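PDB 3LMM: transcriptional regulator from Corynebacterium diphtheriae, which is of unknown function but is probably a DNA-binding transcriptional regulator that joins AlbA-like, ATPase-like and helix-turn-helix regions in one chain. Local coordinates for residues Tyr270-Leu275 / Ala300-Met305; Val277-Asn282 / Ile296-Val301; Ser419-Glu424 / Arg469-Ala474; Ala474-Ile479 / Gly489-Glu494. All coordinates share one frame; numbering follows the deposited sequence.

Contact 1: residues Tyr270-Leu275 / Ala300-Met305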
loop_
_atom_site.group_PDB
_atom_site.type_symbol
_atom_site.label_atom_id
_atom_site.label_comp_id
_atom_site.label_asym_id
_atom_site.label_seq_id
_atom_site.Cartn_x
_atom_site.Cartn_y
_atom_site.Cartn_z
ATOM N N TYR A 270 11.164 -6.970 20.330
ATOM C CA TYR A 270 11.791 -8.146 20.903
ATOM C C TYR A 270 11.952 -9.248 19.863
ATOM O O TYR A 270 12.978 -9.920 19.831
ATOM C CB TYR A 270 10.962 -8.655 22.074
ATOM C CG TYR A 270 11.683 -9.636 22.969
ATOM C CD1 TYR A 270 12.677 -9.213 23.849
ATOM C CD2 TYR A 270 11.354 -10.989 22.953
ATOM C CE1 TYR A 270 13.323 -10.118 24.696
ATOM C CE2 TYR A 270 11.994 -11.898 23.792
ATOM C CZ TYR A 270 12.974 -11.457 24.660
ATOM O OH TYR A 270 13.594 -12.365 25.487
ATOM N N LEU A 271 10.947 -9.436 19.012
ATOM C CA LEU A 271 11.022 -10.464 17.978
ATOM C C LEU A 271 12.025 -10.052 16.895
ATOM O O LEU A 271 12.880 -10.845 16.499
ATOM C CB LEU A 271 9.643 -10.684 17.360
ATOM C CG LEU A 271 9.187 -12.141 17.339
ATOM C CD1 LEU A 271 10.138 -12.943 16.496
ATOM C CD2 LEU A 271 9.137 -12.688 18.764
ATOM N N GLU A 272 11.913 -8.810 16.423
ATOM C CA GLU A 272 12.825 -8.282 15.411
ATOM C C GLU A 272 14.277 -8.430 15.866
ATOM O O GLU A 272 15.138 -8.847 15.097
ATOM C CB GLU A 272 12.530 -6.801 15.143
ATOM C CG GLU A 272 11.231 -6.534 14.393
ATOM C CD GLU A 272 11.017 -5.053 14.081
ATOM O OE1 GLU A 272 11.023 -4.234 15.028
ATOM O OE2 GLU A 272 10.834 -4.709 12.891
ATOM N N GLN A 273 14.535 -8.071 17.119
ATOM C CA GLN A 273 15.866 -8.163 17.701
ATOM C C GLN A 273 16.435 -9.558 17.545
ATOM O O GLN A 273 17.474 -9.755 16.916
ATOM C CB GLN A 273 15.815 -7.849 19.193
ATOM C CG GLN A 273 15.562 -6.409 19.550
ATOM C CD GLN A 273 16.761 -5.550 19.256
ATOM O OE1 GLN A 273 16.773 -4.788 18.290
ATOM N NE2 GLN A 273 17.790 -5.674 20.089
ATOM N N ALA A 274 15.744 -10.518 18.151
ATOM C CA ALA A 274 16.153 -11.918 18.125
ATOM C C ALA A 274 16.164 -12.470 16.713
ATOM O O ALA A 274 16.944 -13.360 16.396
ATOM C CB ALA A 274 15.218 -12.747 19.001
ATOM N N LEU A 275 15.304 -11.933 15.862
ATOM C CA LEU A 275 15.235 -12.400 14.494
ATOM C C LEU A 275 16.482 -11.976 13.723
ATOM O O LEU A 275 16.951 -12.694 12.844
ATOM C CB LEU A 275 13.975 -11.852 13.834
ATOM C CG LEU A 275 13.358 -12.749 12.771
ATOM C CD1 LEU A 275 13.423 -14.205 13.183
ATOM C CD2 LEU A 275 11.938 -12.314 12.557
ATOM N N ALA A 300 12.404 -7.760 3.665
ATOM C CA ALA A 300 11.435 -8.820 3.462
ATOM C C ALA A 300 10.928 -9.345 4.808
ATOM O O ALA A 300 9.726 -9.512 4.995
ATOM C CB ALA A 300 12.064 -9.940 2.654
ATOM N N VAL A 301 11.840 -9.584 5.750
ATOM C CA VAL A 301 11.455 -10.089 7.069
ATOM C C VAL A 301 10.578 -9.110 7.846
ATOM O O VAL A 301 9.460 -9.436 8.228
ATOM C CB VAL A 301 12.685 -10.412 7.936
ATOM C CG1 VAL A 301 12.242 -11.000 9.263
ATOM C CG2 VAL A 301 13.583 -11.376 7.208
ATOM N N ARG A 302 11.092 -7.913 8.092
ATOM C CA ARG A 302 10.327 -6.924 8.822
ATOM C C ARG A 302 8.993 -6.649 8.119
ATOM O O ARG A 302 7.971 -6.425 8.766
ATOM C CB ARG A 302 11.149 -5.642 8.964
ATOM C CG ARG A 302 10.503 -4.544 9.782
ATOM C CD ARG A 302 11.467 -3.381 9.968
ATOM N NE ARG A 302 12.053 -2.932 8.697
ATOM C CZ ARG A 302 13.231 -3.338 8.212
ATOM N NH1 ARG A 302 13.968 -4.211 8.892
ATOM N NH2 ARG A 302 13.678 -2.866 7.049
ATOM N N GLU A 303 8.984 -6.688 6.794
ATOM C CA GLU A 303 7.740 -6.424 6.083
ATOM C C GLU A 303 6.714 -7.494 6.432
ATOM O O GLU A 303 5.560 -7.178 6.711
ATOM C CB GLU A 303 7.982 -6.384 4.573
ATOM C CG GLU A 303 6.939 -5.569 3.799
ATOM C CD GLU A 303 7.013 -4.056 4.061
ATOM O OE1 GLU A 303 8.080 -3.448 3.806
ATOM O OE2 GLU A 303 5.997 -3.466 4.509
ATOM N N ALA A 304 7.148 -8.754 6.430
ATOM C CA ALA A 304 6.289 -9.898 6.757
ATOM C C ALA A 304 5.805 -9.826 8.202
ATOM O O ALA A 304 4.690 -10.234 8.514
ATOM C CB ALA A 304 7.059 -11.200 6.538
HETATM N N MSE A 305 6.670 -9.299 9.065
HETATM C CA MSE A 305 6.398 -9.150 10.489
HETATM C C MSE A 305 5.323 -8.114 10.744
HETATM O O MSE A 305 4.279 -8.412 11.318
HETATM C CB MSE A 305 7.658 -8.715 11.226
HETATM C CG MSE A 305 8.760 -9.756 11.268
HETATM SE SE MSE A 305 8.415 -11.196 12.519
HETATM C CE MSE A 305 9.456 -10.526 14.022
#
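The selenomethionine Met305 lays its terminal methyl CE over Leu271, 3.3 Å from CB, with CG and CD1 of the same leucine also close by. Two helices meet here, 264-278 and 298-311, whose touching segments run at 154° to each other, nearly antiparallel, with axes 11.2 Å apart at closest approach. Both belong to the alpha/beta part of the chain, which has a six-stranded mixed sheet with strands 252-256 and 392-396 at its edges; its relationship to the RecG C-terminal family is consistent with an ATPase-like fold.

Met305 does most of the bridging between the helices, with Leu271, Leu275 and Val301 meeting it or each other. Its chain is folded at chi2 and chi3, and CE lies between Leu271, whose side chain it crosses at about a right angle, and Leu275, which it meets tip to tip, CE lying 3.4 Å from CD2. The same CD2 also meets Val301, again tip to tip, at 3.6 Å from CG1; the valine branch points there because CG1 is anti to the backbone N (chi1 -177°). Leu271 and Leu275 also rest on Leu242 of strand 240-245, while Ala300 and Ala304 touch Met379 of helix 373-385.

Nearer solvent, the carboxylate of Glu272 comes up against the aliphatic part of Arg302. The carboxylate and guanidinium planes are 61° apart and OE2 of Glu272 stays 4.7 Å from NE of Arg302, so any attraction between the charges is probably diffuse. Instead, Glu272 OE2 sits beside Arg302 CG and CD, 3.1 Å from the former.

Contact 2: residues Val277-Asn282 / Ile296-Val301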
loop_
_atom_site.group_PDB
_atom_site.type_symbol
_atom_site.label_atom_id
_atom_site.label_comp_id
_atom_site.label_asym_id
_atom_site.label_seq_id
_atom_site.Cartn_x
_atom_site.Cartn_y
_atom_site.Cartn_z
ATOM N N VAL A 277 19.340 -11.975 14.742
ATOM C CA VAL A 277 20.417 -12.897 15.074
ATOM C C VAL A 277 20.275 -14.236 14.377
ATOM O O VAL A 277 21.257 -14.856 13.978
ATOM C CB VAL A 277 20.449 -13.178 16.580
ATOM C CG1 VAL A 277 21.524 -14.218 16.899
ATOM C CG2 VAL A 277 20.682 -11.884 17.336
ATOM N N VAL A 278 19.038 -14.690 14.268
ATOM C CA VAL A 278 18.746 -15.962 13.648
ATOM C C VAL A 278 19.038 -15.850 12.168
ATOM O O VAL A 278 19.467 -16.815 11.538
ATOM C CB VAL A 278 17.281 -16.314 13.871
ATOM C CG1 VAL A 278 16.975 -17.673 13.304
ATOM C CG2 VAL A 278 16.982 -16.271 15.357
ATOM N N ASN A 279 18.801 -14.661 11.625
ATOM C CA ASN A 279 19.054 -14.403 10.220
ATOM C C ASN A 279 20.559 -14.313 9.993
ATOM O O ASN A 279 21.083 -13.287 9.567
ATOM C CB ASN A 279 18.402 -13.105 9.793
ATOM C CG ASN A 279 18.177 -13.052 8.315
ATOM O OD1 ASN A 279 17.646 -12.083 7.786
ATOM N ND2 ASN A 279 18.574 -14.108 7.630
ATOM N N LYS A 280 21.226 -15.425 10.292
ATOM C CA LYS A 280 22.671 -15.607 10.188
ATOM C C LYS A 280 23.470 -14.586 9.384
ATOM O O LYS A 280 24.390 -13.977 9.934
ATOM C CB LYS A 280 22.965 -17.008 9.664
ATOM C CG LYS A 280 22.373 -18.106 10.520
ATOM C CD LYS A 280 22.483 -19.446 9.817
ATOM C CE LYS A 280 21.470 -20.431 10.373
ATOM N NZ LYS A 280 20.076 -19.901 10.239
ATOM N N ASN A 281 23.162 -14.411 8.098
ATOM C CA ASN A 281 23.900 -13.446 7.270
ATOM C C ASN A 281 25.336 -13.863 6.893
ATOM O O ASN A 281 26.270 -13.695 7.677
ATOM C CB ASN A 281 23.888 -12.080 7.974
ATOM C CG ASN A 281 25.085 -11.215 7.627
ATOM O OD1 ASN A 281 25.502 -11.147 6.474
ATOM N ND2 ASN A 281 25.628 -10.530 8.627
ATOM N N ASN A 282 25.497 -14.383 5.677
ATOM C CA ASN A 282 26.794 -14.838 5.200
ATOM C C ASN A 282 27.454 -13.900 4.181
ATOM O O ASN A 282 26.816 -13.014 3.620
ATOM C CB ASN A 282 26.661 -16.238 4.605
ATOM C CG ASN A 282 25.397 -16.401 3.802
ATOM O OD1 ASN A 282 25.056 -15.543 3.003
ATOM N ND2 ASN A 282 24.687 -17.508 4.018
ATOM N N ILE A 296 18.082 -13.888 4.373
ATOM C CA ILE A 296 16.915 -13.333 3.701
ATOM C C ILE A 296 16.913 -11.834 3.947
ATOM O O ILE A 296 17.125 -11.374 5.068
ATOM C CB ILE A 296 15.566 -13.981 4.141
ATOM C CG1 ILE A 296 15.258 -13.696 5.592
ATOM C CG2 ILE A 296 15.616 -15.478 3.915
ATOM C CD1 ILE A 296 13.952 -14.366 6.025
ATOM N N PRO A 297 16.705 -11.049 2.885
ATOM C CA PRO A 297 16.690 -9.588 2.999
ATOM C C PRO A 297 15.915 -9.034 4.179
ATOM O O PRO A 297 14.712 -9.234 4.292
ATOM C CB PRO A 297 16.127 -9.143 1.656
ATOM C CG PRO A 297 15.357 -10.356 1.165
ATOM C CD PRO A 297 16.263 -11.483 1.550
ATOM N N ARG A 298 16.624 -8.326 5.048
ATOM C CA ARG A 298 16.030 -7.723 6.234
ATOM C C ARG A 298 14.632 -7.142 5.979
ATOM O O ARG A 298 13.675 -7.447 6.701
ATOM C CB ARG A 298 16.967 -6.641 6.768
ATOM C CG ARG A 298 18.283 -7.204 7.265
ATOM C CD ARG A 298 18.138 -7.702 8.680
ATOM N NE ARG A 298 19.036 -8.813 8.992
ATOM C CZ ARG A 298 20.359 -8.714 9.082
ATOM N NH1 ARG A 298 21.081 -9.792 9.373
ATOM N NH2 ARG A 298 20.954 -7.544 8.875
ATOM N N LEU A 299 14.518 -6.315 4.945
ATOM C CA LEU A 299 13.249 -5.697 4.584
ATOM C C LEU A 299 12.145 -6.733 4.467
ATOM O O LEU A 299 11.077 -6.598 5.070
ATOM C CB LEU A 299 13.380 -4.993 3.246
ATOM C CG LEU A 299 12.087 -4.322 2.816
ATOM C CD1 LEU A 299 11.904 -3.028 3.611
ATOM C CD2 LEU A 299 12.143 -4.036 1.330
ATOM N N ALA A 300 12.404 -7.760 3.665
ATOM C CA ALA A 300 11.435 -8.820 3.462
ATOM C C ALA A 300 10.928 -9.345 4.808
ATOM O O ALA A 300 9.726 -9.512 4.995
ATOM C CB ALA A 300 12.064 -9.940 2.654
ATOM N N VAL A 301 11.840 -9.584 5.750
ATOM C CA VAL A 301 11.455 -10.089 7.069
ATOM C C VAL A 301 10.578 -9.110 7.846
ATOM O O VAL A 301 9.460 -9.436 8.228
ATOM C CB VAL A 301 12.685 -10.412 7.936
ATOM C CG1 VAL A 301 12.242 -11.000 9.263
ATOM C CG2 VAL A 301 13.583 -11.376 7.208
#
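Arg298 reaches across to Asn279 and Asn281 from the first turn of helix 298-311. From CB its CG leaves beside the backbone N, and a bend at the next bond (chi2 -83°) swings CD round, after which NE heads for the Asn279 side chain. At the tip, NH1 brings the edge of the guanidinium to the backbone O of Asn279, 3.5 Å away and near the plane of the group. NH1 is also 3.9 Å from CB of Asn281, which lies oblique to that plane.

Asn279 follows the last turn of helix 264-278, at the centre of an inverse gamma turn in which Lys280 N bonds to Val278 O at 2.6 Å. The chain then enters the beta hairpin 282-286/289-293 and returns through Ile296 to Pro297, the N-cap of helix 298-311, so the contact closes the neck of that hairpin between the two helices.

CG of Asn279 is anti to the backbone N (chi1 -158°), and the side chain runs to Ile296, crossing that side chain at a slant. Its amide carbon CG stands 3.8 Å from Ile296 O. Trp324 of strand 320-325 packs on both Asn279 and Ile296.

Contact 3: residues Ser419-Glu424 / Arg469-Ala474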
loop_
_atom_site.group_PDB
_atom_site.type_symbol
_atom_site.label_atom_id
_atom_site.label_comp_id
_atom_site.label_asym_id
_atom_site.label_seq_id
_atom_site.Cartn_x
_atom_site.Cartn_y
_atom_site.Cartn_z
ATOM N N SER A 419 22.036 -5.779 -11.647
ATOM C CA SER A 419 23.067 -4.776 -11.452
ATOM C C SER A 419 23.394 -4.044 -12.749
ATOM O O SER A 419 24.001 -2.968 -12.738
ATOM C CB SER A 419 24.319 -5.460 -10.898
ATOM O OG SER A 419 25.409 -4.577 -10.847
ATOM N N SER A 420 22.966 -4.622 -13.867
ATOM C CA SER A 420 23.237 -4.061 -15.190
ATOM C C SER A 420 22.043 -3.384 -15.834
ATOM O O SER A 420 22.063 -3.050 -17.019
ATOM C CB SER A 420 23.738 -5.168 -16.103
ATOM O OG SER A 420 24.886 -5.772 -15.520
ATOM N N ILE A 421 21.003 -3.182 -15.043
ATOM C CA ILE A 421 19.800 -2.542 -15.527
ATOM C C ILE A 421 20.008 -1.044 -15.710
ATOM O O ILE A 421 20.770 -0.408 -14.982
ATOM C CB ILE A 421 18.651 -2.788 -14.552
ATOM C CG1 ILE A 421 18.242 -4.259 -14.630
ATOM C CG2 ILE A 421 17.493 -1.866 -14.858
ATOM C CD1 ILE A 421 17.192 -4.660 -13.620
ATOM N N VAL A 422 19.326 -0.495 -16.706
ATOM C CA VAL A 422 19.397 0.925 -17.011
ATOM C C VAL A 422 18.036 1.364 -17.533
ATOM O O VAL A 422 17.424 0.672 -18.353
ATOM C CB VAL A 422 20.470 1.229 -18.088
ATOM C CG1 VAL A 422 20.437 2.703 -18.453
ATOM C CG2 VAL A 422 21.835 0.848 -17.571
ATOM N N PRO A 423 17.528 2.504 -17.046
ATOM C CA PRO A 423 18.134 3.389 -16.053
ATOM C C PRO A 423 18.379 2.697 -14.725
ATOM O O PRO A 423 17.692 1.737 -14.382
ATOM C CB PRO A 423 17.111 4.497 -15.938
ATOM C CG PRO A 423 15.828 3.784 -16.203
ATOM C CD PRO A 423 16.195 2.991 -17.420
ATOM N N GLU A 424 19.351 3.206 -13.976
ATOM C CA GLU A 424 19.719 2.658 -12.670
ATOM C C GLU A 424 18.509 2.592 -11.741
ATOM O O GLU A 424 18.331 1.641 -10.977
ATOM C CB GLU A 424 20.792 3.544 -12.035
ATOM C CG GLU A 424 21.573 2.902 -10.899
ATOM C CD GLU A 424 22.542 3.876 -10.251
ATOM O OE1 GLU A 424 22.069 4.839 -9.606
ATOM O OE2 GLU A 424 23.772 3.684 -10.389
ATOM N N ARG A 469 9.976 -2.697 -21.369
ATOM C CA ARG A 469 10.395 -2.590 -22.761
ATOM C C ARG A 469 11.371 -1.439 -22.921
ATOM O O ARG A 469 12.183 -1.426 -23.840
ATOM C CB ARG A 469 9.191 -2.358 -23.678
ATOM C CG ARG A 469 9.508 -2.647 -25.133
ATOM C CD ARG A 469 8.517 -1.979 -26.066
ATOM N NE ARG A 469 8.699 -0.533 -26.065
ATOM C CZ ARG A 469 7.958 0.318 -26.762
ATOM N NH1 ARG A 469 6.968 -0.131 -27.527
ATOM N NH2 ARG A 469 8.212 1.619 -26.692
ATOM N N GLN A 470 11.278 -0.470 -22.018
ATOM C CA GLN A 470 12.152 0.694 -22.058
ATOM C C GLN A 470 13.347 0.549 -21.133
ATOM O O GLN A 470 14.213 1.417 -21.092
ATOM C CB GLN A 470 11.369 1.948 -21.691
ATOM C CG GLN A 470 10.286 2.288 -22.685
ATOM C CD GLN A 470 9.501 3.499 -22.259
ATOM O OE1 GLN A 470 9.947 4.254 -21.394
ATOM N NE2 GLN A 470 8.327 3.701 -22.862
ATOM N N THR A 471 13.382 -0.540 -20.376
ATOM C CA THR A 471 14.499 -0.774 -19.478
ATOM C C THR A 471 15.572 -1.390 -20.354
ATOM O O THR A 471 15.255 -1.999 -21.373
ATOM C CB THR A 471 14.125 -1.744 -18.359
ATOM O OG1 THR A 471 12.881 -1.342 -17.781
ATOM C CG2 THR A 471 15.190 -1.739 -17.286
ATOM N N THR A 472 16.834 -1.227 -19.972
ATOM C CA THR A 472 17.932 -1.763 -20.761
ATOM C C THR A 472 19.005 -2.462 -19.962
ATOM O O THR A 472 19.415 -1.997 -18.905
ATOM C CB THR A 472 18.644 -0.668 -21.564
ATOM O OG1 THR A 472 17.823 -0.265 -22.664
ATOM C CG2 THR A 472 19.982 -1.178 -22.090
ATOM N N VAL A 473 19.465 -3.580 -20.502
ATOM C CA VAL A 473 20.522 -4.357 -19.896
ATOM C C VAL A 473 21.463 -4.744 -21.008
ATOM O O VAL A 473 21.071 -5.418 -21.969
ATOM C CB VAL A 473 20.003 -5.612 -19.221
ATOM C CG1 VAL A 473 21.140 -6.585 -18.996
ATOM C CG2 VAL A 473 19.362 -5.233 -17.900
ATOM N N ALA A 474 22.706 -4.291 -20.863
ATOM C CA ALA A 474 23.784 -4.536 -21.820
ATOM C C ALA A 474 23.477 -3.869 -23.149
ATOM O O ALA A 474 23.759 -4.430 -24.206
ATOM C CB ALA A 474 23.998 -6.039 -22.017
HETATM O O HOH W 1 23.962 -2.218 -19.384
#
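The flat groups that meet are peptide units, those of Val422 and Thr472, which form an antiparallel hydrogen-bonded pair. On one face of the sheet they build lie the side chains of Ile421 and Val473, and on the other those of Val422 and Thr472; strand 421-422 is an outermost strand of the three, with 472-473 in the middle. Thr472 N gives a hydrogen bond of 2.6 Å to Val422 O, whereas the return bond, from Val422 N to Thr472 O at 2.7 Å, is bent to 122° and weak.

Past Ile421 and Val473, Ser420 O and Ala474 N are 4.1 Å apart, and a water bridges them, donating to Ser420 O at 3.1 Å and accepting from Ala474 N at 2.8 Å. At the other end Val422 is followed by a cis peptide to Pro423.

The buried face is held by branched side chains. Ile421 sends its two branches to different partners: CG1 approaches Val473 CG2 at 3.6 Å, while CG2, anti to its own backbone N, meets CG2 of Thr471. The methyl of Thr471 faces Ile421 while OG1 bonds to Ala467 O in helix 458-469, an arrangement consistent with that bond fixing chi1. Ile432 of helix 430-441 packs on both Ile421 and Thr471. This small sheet against a helical bundle lies in a family of the helix-turn-helix clan and is consistent with a winged-helix-like arrangement.

The chemistry is thus divided: one sound main-chain bond, one weak one and a water join the edge strand to the middle one, while apolar branches on the Ile421 face tie it to the helices, leaving Val422 exposed.

Contact 4: residues Ala474-Ile479 / Gly489-Glu494; sequences AGAPLI and GNACRE
Leu478 O takes a hydrogen bond from Gly489 N at 2.7 Å, with 148° at the hydrogen and the donor almost in line with the carbonyl. Gly489 is the N-cap of helix 490-496, so this bond anchors the start of the helix to Leu478, the link between strand 476-477 and the hairpin 479-482/485-488. The arrangement belongs to the sheet-and-helix region of the helix-turn-helix clan family: strands 472-473 and 476-477 are joined by a tight turn at Ala474 and Gly475, whose positive phi values fit type I', and the chain then runs out through the second hairpin and back into the helix.

Within that helix start, the carbonyl of Gly489 receives Cys492 N at 3.0 Å, and more weakly Arg493 N.

The first turn of the helix packs on the turn and strand 476-477 with small side chains. Ala491 sets its CB against two alanines, 4.0 Å from CB of Ala476 and 4.3 Å from CB of Ala474, methyl to methyl. None of the three has an atom beyond CB, so the backbones come close: the CA atoms of Ala474 and Ala491 lie 6.3 Å apart.

Leu478 works differently. Its CB points away from helix 490-496, and the side chain packs on Ile432 and Leu436 of helix 430-441; its CD2 still reaches Cys492, so the leucine touches both helices. Ile479 turns to the same bundle, packing on Val435, Leu439 and Leu465. Cys492, its SG held beside its own backbone N (chi1 -50°), completes the junction by bringing that sulfur to 3.9 Å from CD2 of Leu478.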
loop_
_atom_site.group_PDB
_atom_site.type_symbol
_atom_site.label_atom_id
_atom_site.label_comp_id
_atom_site.label_asym_id
_atom_site.label_seq_id
_atom_site.Cartn_x
_atom_site.Cartn_y
_atom_site.Cartn_z
ATOM N N ALA A 474 22.706 -4.291 -20.863
ATOM C CA ALA A 474 23.784 -4.536 -21.820
ATOM C C ALA A 474 23.477 -3.869 -23.149
ATOM O O ALA A 474 23.759 -4.430 -24.206
ATOM C CB ALA A 474 23.998 -6.039 -22.017
ATOM N N GLY A 475 22.890 -2.677 -23.091
ATOM C CA GLY A 475 22.585 -1.952 -24.309
ATOM C C GLY A 475 21.380 -2.470 -25.068
ATOM O O GLY A 475 21.058 -1.981 -26.153
ATOM N N ALA A 476 20.710 -3.466 -24.513
ATOM C CA ALA A 476 19.537 -4.010 -25.164
ATOM C C ALA A 476 18.387 -4.012 -24.181
ATOM O O ALA A 476 18.581 -4.159 -22.975
ATOM C CB ALA A 476 19.815 -5.424 -25.648
ATOM N N PRO A 477 17.164 -3.845 -24.686
ATOM C CA PRO A 477 15.989 -3.836 -23.821
ATOM C C PRO A 477 15.778 -5.198 -23.168
ATOM O O PRO A 477 16.226 -6.222 -23.690
ATOM C CB PRO A 477 14.862 -3.454 -24.783
ATOM C CG PRO A 477 15.294 -4.073 -26.049
ATOM C CD PRO A 477 16.771 -3.746 -26.100
ATOM N N LEU A 478 15.114 -5.189 -22.013
ATOM C CA LEU A 478 14.837 -6.404 -21.264
ATOM C C LEU A 478 14.018 -7.360 -22.108
ATOM O O LEU A 478 14.479 -8.434 -22.484
ATOM C CB LEU A 478 14.063 -6.073 -19.994
ATOM C CG LEU A 478 14.837 -5.450 -18.859
ATOM C CD1 LEU A 478 13.907 -5.259 -17.678
ATOM C CD2 LEU A 478 15.983 -6.346 -18.482
ATOM N N ILE A 479 12.791 -6.963 -22.402
ATOM C CA ILE A 479 11.930 -7.797 -23.198
ATOM C C ILE A 479 11.956 -7.318 -24.629
ATOM O O ILE A 479 12.326 -6.175 -24.916
ATOM C CB ILE A 479 10.499 -7.783 -22.675
ATOM C CG1 ILE A 479 10.022 -6.360 -22.492
ATOM C CG2 ILE A 479 10.432 -8.501 -21.356
ATOM C CD1 ILE A 479 8.690 -6.278 -21.825
ATOM N N GLY A 489 15.167 -10.726 -23.750
ATOM C CA GLY A 489 16.144 -10.457 -24.798
ATOM C C GLY A 489 17.406 -11.290 -24.643
ATOM O O GLY A 489 17.824 -11.554 -23.523
ATOM N N ASN A 490 18.023 -11.700 -25.750
ATOM C CA ASN A 490 19.235 -12.521 -25.687
ATOM C C ASN A 490 20.295 -11.970 -24.751
ATOM O O ASN A 490 21.184 -12.699 -24.319
ATOM C CB ASN A 490 19.851 -12.687 -27.076
ATOM C CG ASN A 490 18.989 -13.521 -28.002
ATOM O OD1 ASN A 490 17.834 -13.179 -28.274
ATOM N ND2 ASN A 490 19.548 -14.624 -28.496
ATOM N N ALA A 491 20.203 -10.680 -24.447
ATOM C CA ALA A 491 21.159 -10.022 -23.560
ATOM C C ALA A 491 21.189 -10.682 -22.182
ATOM O O ALA A 491 22.253 -11.033 -21.661
ATOM C CB ALA A 491 20.796 -8.543 -23.422
ATOM N N CYS A 492 19.998 -10.844 -21.611
ATOM C CA CYS A 492 19.806 -11.438 -20.296
ATOM C C CYS A 492 19.938 -12.942 -20.341
ATOM O O CYS A 492 20.559 -13.539 -19.472
ATOM C CB CYS A 492 18.425 -11.069 -19.762
ATOM S SG CYS A 492 18.070 -9.308 -19.866
ATOM N N ARG A 493 19.336 -13.556 -21.349
ATOM C CA ARG A 493 19.425 -14.994 -21.485
ATOM C C ARG A 493 20.872 -15.432 -21.332
ATOM O O ARG A 493 21.152 -16.433 -20.685
ATOM C CB ARG A 493 18.906 -15.435 -22.846
ATOM C CG ARG A 493 17.416 -15.322 -23.009
ATOM C CD ARG A 493 17.007 -15.781 -24.392
ATOM N NE ARG A 493 15.558 -15.871 -24.514
ATOM C CZ ARG A 493 14.918 -16.154 -25.643
ATOM N NH1 ARG A 493 15.599 -16.374 -26.760
ATOM N NH2 ARG A 493 13.592 -16.217 -25.651
ATOM N N GLU A 494 21.800 -14.682 -21.916
ATOM C CA GLU A 494 23.214 -15.044 -21.825
ATOM C C GLU A 494 23.742 -14.965 -20.398
ATOM O O GLU A 494 24.629 -15.727 -20.019
ATOM C CB GLU A 494 24.067 -14.142 -22.724
ATOM C CG GLU A 494 23.754 -14.232 -24.215
ATOM C CD GLU A 494 24.104 -15.581 -24.838
ATOM O OE1 GLU A 494 23.792 -15.769 -26.038
ATOM O OE2 GLU A 494 24.689 -16.443 -24.140
#

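Overall arrangement
The four contacts form two pairs. Contacts 1 and 2, with centres 9 Å apart, share Ala300 and Val301 and work along the same two helices, 264-278 and 298-311: contact 1 joins their middles, contact 2 the ends beside the intervening hairpin. Contacts 3 and 4 are also 9 Å apart by centre, share Ala474 and meet in one sheet, where strands 472-473 and 476-477 are neighbours: Thr471 O and Leu478 N form a probable hydrogen bond of 3.3 Å, and Val473 CG2 lies 3.6 Å from Leu478 CD2. The pairs belong to separate regions: contacts 2 and 3 are about 15 Å apart at their nearest atoms. None includes a residue of the cobalt site formed by Asp41, Phe42 and Asp90.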